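Local coordinates for protein endoglucanase A (Clostridium acetobutylicum, PDB 3IK2) that probably cleaves internal beta-1,4-glucosidic bonds of cellulose and related glucans, as a family 44 glycoside hydrolase built on a TIM-like barrel, at residues V445-Y450 with I499-A504; N392-S397 with W472-N477; D298-R303 with H360-I365. One frame throughout, in Å; residues are numbered along the deposited sequence.

Overall arrangement
The three contacts cluster where the eight-stranded barrel meets the mixed beta sheet, their centres about 11 to 12 Å apart. Contact 3 closes first along the chain and joins short helix 297-305, in the long connection between barrel strands 273-278 and 347-353, to helix 361-376, which follows strand 347-353. Contacts 1 and 2 follow and alternate in sequence, 392-397, 445-450, 472-477, 499-504, and share the sheet through the neighbouring strands 468-475 and 503-510. A504 N and F474 O probably hydrogen-bond between them, at 2.9 Å. Helix 361-376 links all three: I361 packs on L502 of contact 1 and F474 of contact 2. The barrel and the beta region are therefore joined here by a continuous interface.

Contact 1 (V445-Y450 with I499-A504); sequences VMNKNY and IPALTA
With CG anti to its backbone N (chi1 175°), N447 reaches across to I499, while L502, whose CG lies anti to its carbonyl carbon, brings its methyl groups back to Y450. N447 ND2 donates to I499 O at 3.2 Å, tilted out of the amide plane and coming from above the carbonyl plane; the same nitrogen also bonds D452 O. The other branch of this amide works within its own chain: OD1 accepts from N449 N at 2.9 Å, closing an Asx turn as the chain leaves strand 440-447. Asparagine suits the place because one short side chain carries both the acceptor for the turn and the donor for the facing segment.

This is an antiparallel pairing inside the beta domain, strand 440-447 beside strand 503-510, and it ends in a G1 beta bulge in which L502 and T503 both face N447. N447 N bonds T503 O at 2.9 Å in a nearly straight line. L502 takes the left-handed backbone conformation (phi 51°, psi 59°) more often occupied by glycine, and its N makes a weak bond of 3.1 Å to N449 O.

L502 CD1 sits over the centre of the Y450 ring, 3.9 Å from the centroid, a CH-pi contact in which a methyl of the branched leucine lies over the flat aromatic face; the phenol's OH bonds N300 ND2 of helix 297-305. On the sheet, M446 CG meets A504 CB at 3.5 Å, the small alanine letting the longer chain pass toward A368 and D369 of helix 361-376. V445 CG1 presses on I499 CD1 at 3.5 Å, tighter than usual, beside F456 of strand 454-461.

Contact 2 (N392-S397 with W472-N477); sequences NNYVQS and WGFDSN
The interface between the barrel's last helix, 393-403, and strand 468-475 of the beta domain is made here by Y394 and S397 against F474 and D475. The short helix and strand segments run nearly antiparallel, at 158°, with axes 10.0 Å apart, a gap that the aromatic side chains bridge.

F474 holds CG between its backbone N and carbonyl carbon (chi1 60°), the crowded position, which turns the ring toward the helix. S397 comes down on that ring: its CB lies over the centre of one face, 3.7 Å from the centroid, in a CH-pi contact. Serine is small enough to let the helix come so near to the ring, and its hydroxyl has both S479 O and N393 O within bonding reach. Beside it, Y394 CD1 meets F474 CD1 at 3.8 Å, the two side chains meeting at a slant and not stacking. I361, at the start of helix 361-376, packs against both rings and completes the apolar patch.

Tyrosine adds a polar tip to this apolar flank. Y394 OH donates to the backbone oxygen D475 O at 2.7 Å, with the oxygen at the edge of the phenol ring and the hydroxyl in the carbonyl plane. The same hydroxyl probably accepts from a water, modelled rather close to it, that also donates to S476 O at 3.1 Å; the direct bond and the water bridge both lead to the chain just after F474.

The aspartate whose carbonyl is held this way carries a side chain directed to other work. D475 OD2 forms a salt bridge with R484 of strand 481-484, and D475 OD1 accepts from N477 N at 3.0 Å, met from above the carboxylate plane, to close an Asx turn.

Contact 3 (D298-R303 with H360-I365); sequences DCNKAR and HISGGI
H360 is the first residue of its segment to meet the other helix: its imidazole lies beside the N300 carboxamide, the two side chains crossing at about a right angle with their planes 39° apart. As the N-cap residue it offers its carbonyl to the first turn, G364 N bonding H360 O at 3.0 Å. S362 follows and faces N300, its CB 3.6 Å from N300 O; a side chain this small lets their CA atoms come within 5.7 Å. R303 NH1 lies 3.0 Å from S362 OG in a probable bond, the serine oxygen being less surely placed. The arginine's long chain, bent at chi3, carries its guanidinium to S362 and N300 together: NH1 also donates to N300 OD1 at 3.0 Å, in the guanidinium plane, while R303 NH2 goes to V289 O. N300 ND2 also bonds T294 O. G363 has no side chain, and R303 CD passes 3.8 Å from G363 N. Helices 297-305 and 361-376 lie almost parallel here, 13° apart with axes at 9.0 Å; M304 of the first touches S362 and I365. Helix 361-376, which follows barrel strand 347-353, also packs on strands 440-447 and 468-475 of the beta domain.

Contact 1 (V445-Y450 with I499-A504)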
loop_
_atom_site.group_PDB
_atom_site.type_symbol
_atom_site.label_atom_id
_atom_site.label_comp_id
_atom_site.label_asym_id
_atom_site.label_seq_id
_atom_site.Cartn_x
_atom_site.Cartn_y
_atom_site.Cartn_z
ATOM N N VAL A 445 11.800 -18.034 -0.668
ATOM C CA VAL A 445 11.235 -19.258 -1.208
ATOM C C VAL A 445 10.115 -19.708 -0.283
ATOM O O VAL A 445 10.314 -19.825 0.932
ATOM C CB VAL A 445 12.329 -20.379 -1.365
ATOM C CG1 VAL A 445 11.740 -21.607 -1.977
ATOM C CG2 VAL A 445 13.431 -19.906 -2.268
ATOM N N MET A 446 8.935 -19.934 -0.862
ATOM C CA MET A 446 7.757 -20.399 -0.123
ATOM C C MET A 446 7.186 -21.652 -0.793
ATOM O O MET A 446 7.081 -21.733 -2.025
ATOM C CB MET A 446 6.612 -19.368 -0.085
ATOM C CG MET A 446 6.847 -17.999 0.547
ATOM S SD MET A 446 5.755 -16.795 -0.304
ATOM C CE MET A 446 7.027 -15.832 -1.142
ATOM N N ASN A 447 6.750 -22.578 0.040
ATOM C CA ASN A 447 6.019 -23.736 -0.396
ATOM C C ASN A 447 4.541 -23.505 -0.035
ATOM O O ASN A 447 4.159 -23.604 1.129
ATOM C CB ASN A 447 6.617 -25.004 0.268
ATOM C CG ASN A 447 5.822 -26.281 -0.030
ATOM O OD1 ASN A 447 4.864 -26.282 -0.787
ATOM N ND2 ASN A 447 6.241 -27.388 0.587
ATOM N N LYS A 448 3.729 -23.170 -1.037
ATOM C CA LYS A 448 2.294 -22.918 -0.831
ATOM C C LYS A 448 1.475 -24.230 -0.717
ATOM O O LYS A 448 0.276 -24.196 -0.434
ATOM C CB LYS A 448 1.691 -21.996 -1.935
ATOM C CG LYS A 448 2.423 -20.656 -2.210
ATOM C CD LYS A 448 1.811 -19.836 -3.378
ATOM C CE LYS A 448 2.380 -20.256 -4.741
ATOM N NZ LYS A 448 1.773 -19.523 -5.918
ATOM N N ASN A 449 2.120 -25.372 -0.933
ATOM C CA ASN A 449 1.424 -26.642 -0.846
ATOM C C ASN A 449 0.990 -26.947 0.581
ATOM O O ASN A 449 1.730 -26.719 1.557
ATOM C CB ASN A 449 2.216 -27.821 -1.458
ATOM C CG ASN A 449 1.312 -29.008 -1.786
ATOM O OD1 ASN A 449 0.940 -29.800 -0.910
ATOM N ND2 ASN A 449 0.931 -29.114 -3.047
ATOM N N TYR A 450 -0.234 -27.452 0.691
ATOM C CA TYR A 450 -0.840 -27.639 1.998
ATOM C C TYR A 450 -0.307 -28.872 2.712
ATOM O O TYR A 450 -0.442 -28.969 3.926
ATOM C CB TYR A 450 -2.361 -27.738 1.879
ATOM C CG TYR A 450 -3.059 -26.904 2.915
ATOM C CD1 TYR A 450 -3.332 -25.558 2.672
ATOM C CD2 TYR A 450 -3.427 -27.445 4.139
ATOM C CE1 TYR A 450 -3.938 -24.776 3.617
ATOM C CE2 TYR A 450 -4.046 -26.670 5.098
ATOM C CZ TYR A 450 -4.298 -25.333 4.825
ATOM O OH TYR A 450 -4.929 -24.545 5.772
ATOM N N ILE A 499 12.023 -28.010 1.494
ATOM C CA ILE A 499 11.176 -27.157 2.316
ATOM C C ILE A 499 9.861 -27.885 2.627
ATOM O O ILE A 499 9.142 -28.282 1.702
ATOM C CB ILE A 499 10.936 -25.812 1.573
ATOM C CG1 ILE A 499 12.261 -25.042 1.515
ATOM C CG2 ILE A 499 9.918 -24.951 2.267
ATOM C CD1 ILE A 499 12.233 -23.789 0.683
ATOM N N PRO A 500 9.524 -28.056 3.921
ATOM C CA PRO A 500 8.228 -28.696 4.186
ATOM C C PRO A 500 7.047 -27.813 3.734
ATOM O O PRO A 500 7.240 -26.650 3.374
ATOM C CB PRO A 500 8.230 -28.885 5.725
ATOM C CG PRO A 500 9.685 -28.760 6.139
ATOM C CD PRO A 500 10.238 -27.724 5.164
ATOM N N ALA A 501 5.846 -28.398 3.709
ATOM C CA ALA A 501 4.605 -27.722 3.324
ATOM C C ALA A 501 4.385 -26.452 4.138
ATOM O O ALA A 501 4.746 -26.402 5.303
ATOM C CB ALA A 501 3.417 -28.669 3.528
ATOM N N LEU A 502 3.763 -25.447 3.524
ATOM C CA LEU A 502 3.340 -24.245 4.248
ATOM C C LEU A 502 4.498 -23.675 5.052
ATOM O O LEU A 502 4.428 -23.537 6.268
ATOM C CB LEU A 502 2.115 -24.496 5.141
ATOM C CG LEU A 502 0.868 -25.099 4.468
ATOM C CD1 LEU A 502 -0.177 -25.521 5.520
ATOM C CD2 LEU A 502 0.263 -24.160 3.391
ATOM N N THR A 503 5.570 -23.346 4.334
ATOM C CA THR A 503 6.794 -22.838 4.939
ATOM C C THR A 503 7.231 -21.710 4.031
ATOM O O THR A 503 7.162 -21.830 2.789
ATOM C CB THR A 503 7.893 -23.947 5.031
ATOM O OG1 THR A 503 7.428 -24.981 5.887
ATOM C CG2 THR A 503 9.235 -23.414 5.617
ATOM N N ALA A 504 7.636 -20.602 4.652
ATOM C CA ALA A 504 8.271 -19.505 3.918
ATOM C C ALA A 504 9.680 -19.303 4.498
ATOM O O ALA A 504 9.861 -19.271 5.713
ATOM C CB ALA A 504 7.443 -18.224 4.020
#

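Contact 2 (N392-S397 with W472-N477)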
loop_
_atom_site.group_PDB
_atom_site.type_symbol
_atom_site.label_atom_id
_atom_site.label_comp_id
_atom_site.label_asym_id
_atom_site.label_seq_id
_atom_site.Cartn_x
_atom_site.Cartn_y
_atom_site.Cartn_z
ATOM N N ASN A 392 -2.310 -10.461 13.978
ATOM C CA ASN A 392 -1.593 -10.415 12.704
ATOM C C ASN A 392 -0.176 -10.960 12.763
ATOM O O ASN A 392 0.701 -10.500 12.004
ATOM C CB ASN A 392 -1.574 -8.961 12.187
ATOM C CG ASN A 392 -1.005 -7.942 13.224
ATOM O OD1 ASN A 392 -0.333 -8.303 14.213
ATOM N ND2 ASN A 392 -1.257 -6.656 12.965
ATOM N N ASN A 393 0.059 -11.919 13.659
ATOM C CA ASN A 393 1.410 -12.448 13.904
ATOM C C ASN A 393 2.078 -13.022 12.660
ATOM O O ASN A 393 3.282 -12.911 12.494
ATOM C CB ASN A 393 1.441 -13.481 15.076
ATOM C CG ASN A 393 0.469 -14.662 14.864
ATOM O OD1 ASN A 393 -0.694 -14.456 14.528
ATOM N ND2 ASN A 393 0.944 -15.891 15.094
ATOM N N TYR A 394 1.313 -13.654 11.785
ATOM C CA TYR A 394 1.904 -14.143 10.528
ATOM C C TYR A 394 2.139 -13.055 9.474
ATOM O O TYR A 394 3.071 -13.148 8.706
ATOM C CB TYR A 394 1.101 -15.306 9.947
ATOM C CG TYR A 394 1.460 -16.659 10.542
ATOM C CD1 TYR A 394 2.483 -17.449 9.987
ATOM C CD2 TYR A 394 0.767 -17.158 11.652
ATOM C CE1 TYR A 394 2.808 -18.698 10.529
ATOM C CE2 TYR A 394 1.074 -18.400 12.196
ATOM C CZ TYR A 394 2.093 -19.170 11.637
ATOM O OH TYR A 394 2.389 -20.406 12.206
ATOM N N VAL A 395 1.294 -12.023 9.449
ATOM C CA VAL A 395 1.587 -10.824 8.681
ATOM C C VAL A 395 2.914 -10.216 9.171
ATOM O O VAL A 395 3.786 -9.854 8.367
ATOM C CB VAL A 395 0.421 -9.785 8.720
ATOM C CG1 VAL A 395 0.916 -8.375 8.263
ATOM C CG2 VAL A 395 -0.753 -10.259 7.848
ATOM N N GLN A 396 3.092 -10.132 10.485
ATOM C CA GLN A 396 4.338 -9.569 10.986
ATOM C C GLN A 396 5.520 -10.440 10.575
ATOM O O GLN A 396 6.553 -9.914 10.188
ATOM C CB GLN A 396 4.288 -9.388 12.506
ATOM C CG GLN A 396 3.227 -8.427 12.953
ATOM C CD GLN A 396 3.407 -7.992 14.397
ATOM O OE1 GLN A 396 4.521 -7.734 14.830
ATOM N NE2 GLN A 396 2.308 -7.856 15.122
ATOM N N SER A 397 5.363 -11.766 10.603
ATOM C CA SER A 397 6.451 -12.658 10.137
ATOM C C SER A 397 6.882 -12.364 8.697
ATOM O O SER A 397 8.058 -12.424 8.392
ATOM C CB SER A 397 6.080 -14.136 10.201
ATOM O OG SER A 397 5.429 -14.475 11.386
ATOM N N TRP A 472 16.489 -18.789 7.112
ATOM C CA TRP A 472 15.553 -18.411 8.189
ATOM C C TRP A 472 14.121 -18.549 7.707
ATOM O O TRP A 472 13.831 -18.259 6.575
ATOM C CB TRP A 472 15.767 -16.967 8.645
ATOM C CG TRP A 472 17.069 -16.704 9.364
ATOM C CD1 TRP A 472 17.270 -16.594 10.718
ATOM C CD2 TRP A 472 18.325 -16.474 8.748
ATOM N NE1 TRP A 472 18.597 -16.319 10.974
ATOM C CE2 TRP A 472 19.265 -16.243 9.781
ATOM C CE3 TRP A 472 18.759 -16.448 7.410
ATOM C CZ2 TRP A 472 20.612 -15.992 9.520
ATOM C CZ3 TRP A 472 20.101 -16.191 7.151
ATOM C CH2 TRP A 472 21.009 -15.963 8.196
ATOM N N GLY A 473 13.207 -18.940 8.582
ATOM C CA GLY A 473 11.838 -19.163 8.127
ATOM C C GLY A 473 10.769 -19.325 9.168
ATOM O O GLY A 473 11.036 -19.442 10.348
ATOM N N PHE A 474 9.528 -19.318 8.691
ATOM C CA PHE A 474 8.361 -19.545 9.514
ATOM C C PHE A 474 7.491 -20.498 8.738
ATOM O O PHE A 474 7.654 -20.649 7.515
ATOM C CB PHE A 474 7.611 -18.233 9.873
ATOM C CG PHE A 474 7.100 -17.452 8.693
ATOM C CD1 PHE A 474 5.808 -17.672 8.196
ATOM C CD2 PHE A 474 7.888 -16.467 8.094
ATOM C CE1 PHE A 474 5.322 -16.945 7.114
ATOM C CE2 PHE A 474 7.407 -15.734 7.010
ATOM C CZ PHE A 474 6.109 -15.974 6.517
ATOM N N ASP A 475 6.578 -21.141 9.456
ATOM C CA ASP A 475 5.811 -22.242 8.908
ATOM C C ASP A 475 4.541 -22.381 9.757
ATOM O O ASP A 475 4.266 -21.531 10.619
ATOM C CB ASP A 475 6.666 -23.534 8.918
ATOM C CG ASP A 475 7.196 -23.886 10.312
ATOM O OD1 ASP A 475 6.566 -23.513 11.326
ATOM O OD2 ASP A 475 8.247 -24.551 10.388
ATOM N N SER A 476 3.783 -23.448 9.522
ATOM C CA SER A 476 2.481 -23.621 10.159
ATOM C C SER A 476 2.578 -23.939 11.642
ATOM O O SER A 476 1.591 -23.890 12.344
ATOM C CB SER A 476 1.653 -24.688 9.430
ATOM O OG SER A 476 2.233 -25.974 9.565
ATOM N N ASN A 477 3.779 -24.240 12.118
ATOM C CA ASN A 477 4.002 -24.569 13.517
ATOM C C ASN A 477 4.319 -23.324 14.378
ATOM O O ASN A 477 3.973 -23.280 15.560
ATOM C CB ASN A 477 5.085 -25.657 13.604
ATOM C CG ASN A 477 4.628 -27.014 12.940
ATOM O OD1 ASN A 477 5.307 -27.552 12.037
ATOM N ND2 ASN A 477 3.475 -27.557 13.399
HETATM O O HOH W 1 0.989 -21.401 14.088
#

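Contact 3 (D298-R303 with H360-I365)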
loop_
_atom_site.group_PDB
_atom_site.type_symbol
_atom_site.label_atom_id
_atom_site.label_comp_id
_atom_site.label_asym_id
_atom_site.label_seq_id
_atom_site.Cartn_x
_atom_site.Cartn_y
_atom_site.Cartn_z
ATOM N N ASP A 298 -9.962 -24.587 1.488
ATOM C CA ASP A 298 -10.000 -24.075 0.099
ATOM C C ASP A 298 -9.926 -22.559 0.046
ATOM O O ASP A 298 -9.404 -21.988 -0.908
ATOM C CB ASP A 298 -11.230 -24.577 -0.647
ATOM C CG ASP A 298 -11.084 -26.030 -1.099
ATOM O OD1 ASP A 298 -10.059 -26.670 -0.793
ATOM O OD2 ASP A 298 -11.999 -26.537 -1.786
ATOM N N CYS A 299 -10.471 -21.912 1.072
ATOM C CA CYS A 299 -10.288 -20.480 1.215
ATOM C C CYS A 299 -8.800 -20.172 1.528
ATOM O O CYS A 299 -8.221 -19.288 0.894
ATOM C CB CYS A 299 -11.250 -19.893 2.256
ATOM S SG CYS A 299 -11.337 -18.091 2.257
ATOM N N ASN A 300 -8.194 -20.913 2.471
ATOM C CA ASN A 300 -6.760 -20.754 2.770
ATOM C C ASN A 300 -5.883 -20.901 1.520
ATOM O O ASN A 300 -4.910 -20.117 1.297
ATOM C CB ASN A 300 -6.292 -21.699 3.866
ATOM C CG ASN A 300 -7.025 -21.505 5.200
ATOM O OD1 ASN A 300 -7.698 -20.511 5.426
ATOM N ND2 ASN A 300 -6.834 -22.462 6.117
ATOM N N LYS A 301 -6.249 -21.868 0.683
ATOM C CA LYS A 301 -5.503 -22.161 -0.558
ATOM C C LYS A 301 -5.618 -21.045 -1.582
ATOM O O LYS A 301 -4.622 -20.612 -2.142
ATOM C CB LYS A 301 -5.961 -23.489 -1.178
ATOM C CG LYS A 301 -5.403 -24.662 -0.461
ATOM C CD LYS A 301 -6.024 -25.980 -0.905
ATOM C CE LYS A 301 -5.323 -27.126 -0.202
ATOM N NZ LYS A 301 -6.035 -28.423 -0.381
ATOM N N ALA A 302 -6.848 -20.611 -1.836
ATOM C CA ALA A 302 -7.109 -19.477 -2.686
ATOM C C ALA A 302 -6.350 -18.236 -2.228
ATOM O O ALA A 302 -5.941 -17.417 -3.077
ATOM C CB ALA A 302 -8.609 -19.191 -2.716
ATOM N N ARG A 303 -6.196 -18.082 -0.904
ATOM C CA ARG A 303 -5.521 -16.925 -0.309
ATOM C C ARG A 303 -4.081 -16.817 -0.780
ATOM O O ARG A 303 -3.659 -15.767 -1.236
ATOM C CB ARG A 303 -5.583 -16.974 1.229
ATOM C CG ARG A 303 -4.808 -15.862 1.956
ATOM C CD ARG A 303 -5.036 -15.853 3.494
ATOM N NE ARG A 303 -6.444 -15.679 3.805
ATOM C CZ ARG A 303 -7.225 -16.613 4.354
ATOM N NH1 ARG A 303 -6.727 -17.806 4.684
ATOM N NH2 ARG A 303 -8.510 -16.351 4.579
ATOM N N HIS A 360 -2.524 -16.762 10.587
ATOM C CA HIS A 360 -2.435 -18.116 10.014
ATOM C C HIS A 360 -1.291 -18.165 8.984
ATOM O O HIS A 360 -1.002 -17.163 8.344
ATOM C CB HIS A 360 -3.780 -18.441 9.318
ATOM C CG HIS A 360 -3.863 -19.823 8.755
ATOM N ND1 HIS A 360 -4.165 -20.929 9.527
ATOM C CD2 HIS A 360 -3.692 -20.281 7.495
ATOM C CE1 HIS A 360 -4.190 -22.004 8.760
ATOM N NE2 HIS A 360 -3.897 -21.638 7.525
ATOM N N ILE A 361 -0.653 -19.323 8.816
ATOM C CA ILE A 361 0.455 -19.469 7.846
ATOM C C ILE A 361 0.070 -19.045 6.415
ATOM O O ILE A 361 0.896 -18.461 5.690
ATOM C CB ILE A 361 1.066 -20.937 7.872
ATOM C CG1 ILE A 361 2.292 -21.103 6.945
ATOM C CG2 ILE A 361 0.008 -22.000 7.479
ATOM C CD1 ILE A 361 3.452 -20.088 7.117
ATOM N N SER A 362 -1.162 -19.364 5.992
ATOM C CA SER A 362 -1.683 -18.938 4.663
ATOM C C SER A 362 -1.754 -17.401 4.531
ATOM O O SER A 362 -1.562 -16.851 3.457
ATOM C CB SER A 362 -3.062 -19.599 4.357
ATOM O OG SER A 362 -4.074 -19.115 5.228
ATOM N N GLY A 363 -2.039 -16.716 5.625
ATOM C CA GLY A 363 -1.979 -15.262 5.644
ATOM C C GLY A 363 -0.563 -14.708 5.605
ATOM O O GLY A 363 -0.307 -13.675 4.971
ATOM N N GLY A 364 0.365 -15.380 6.285
ATOM C CA GLY A 364 1.801 -15.010 6.195
ATOM C C GLY A 364 2.431 -15.282 4.836
ATOM O O GLY A 364 3.259 -14.525 4.350
ATOM N N ILE A 365 2.048 -16.391 4.214
ATOM C CA ILE A 365 2.621 -16.762 2.928
ATOM C C ILE A 365 2.095 -15.790 1.879
ATOM O O ILE A 365 2.864 -15.299 1.026
ATOM C CB ILE A 365 2.291 -18.255 2.579
ATOM C CG1 ILE A 365 3.260 -19.191 3.353
ATOM C CG2 ILE A 365 2.319 -18.492 1.042
ATOM C CD1 ILE A 365 2.990 -20.690 3.246
#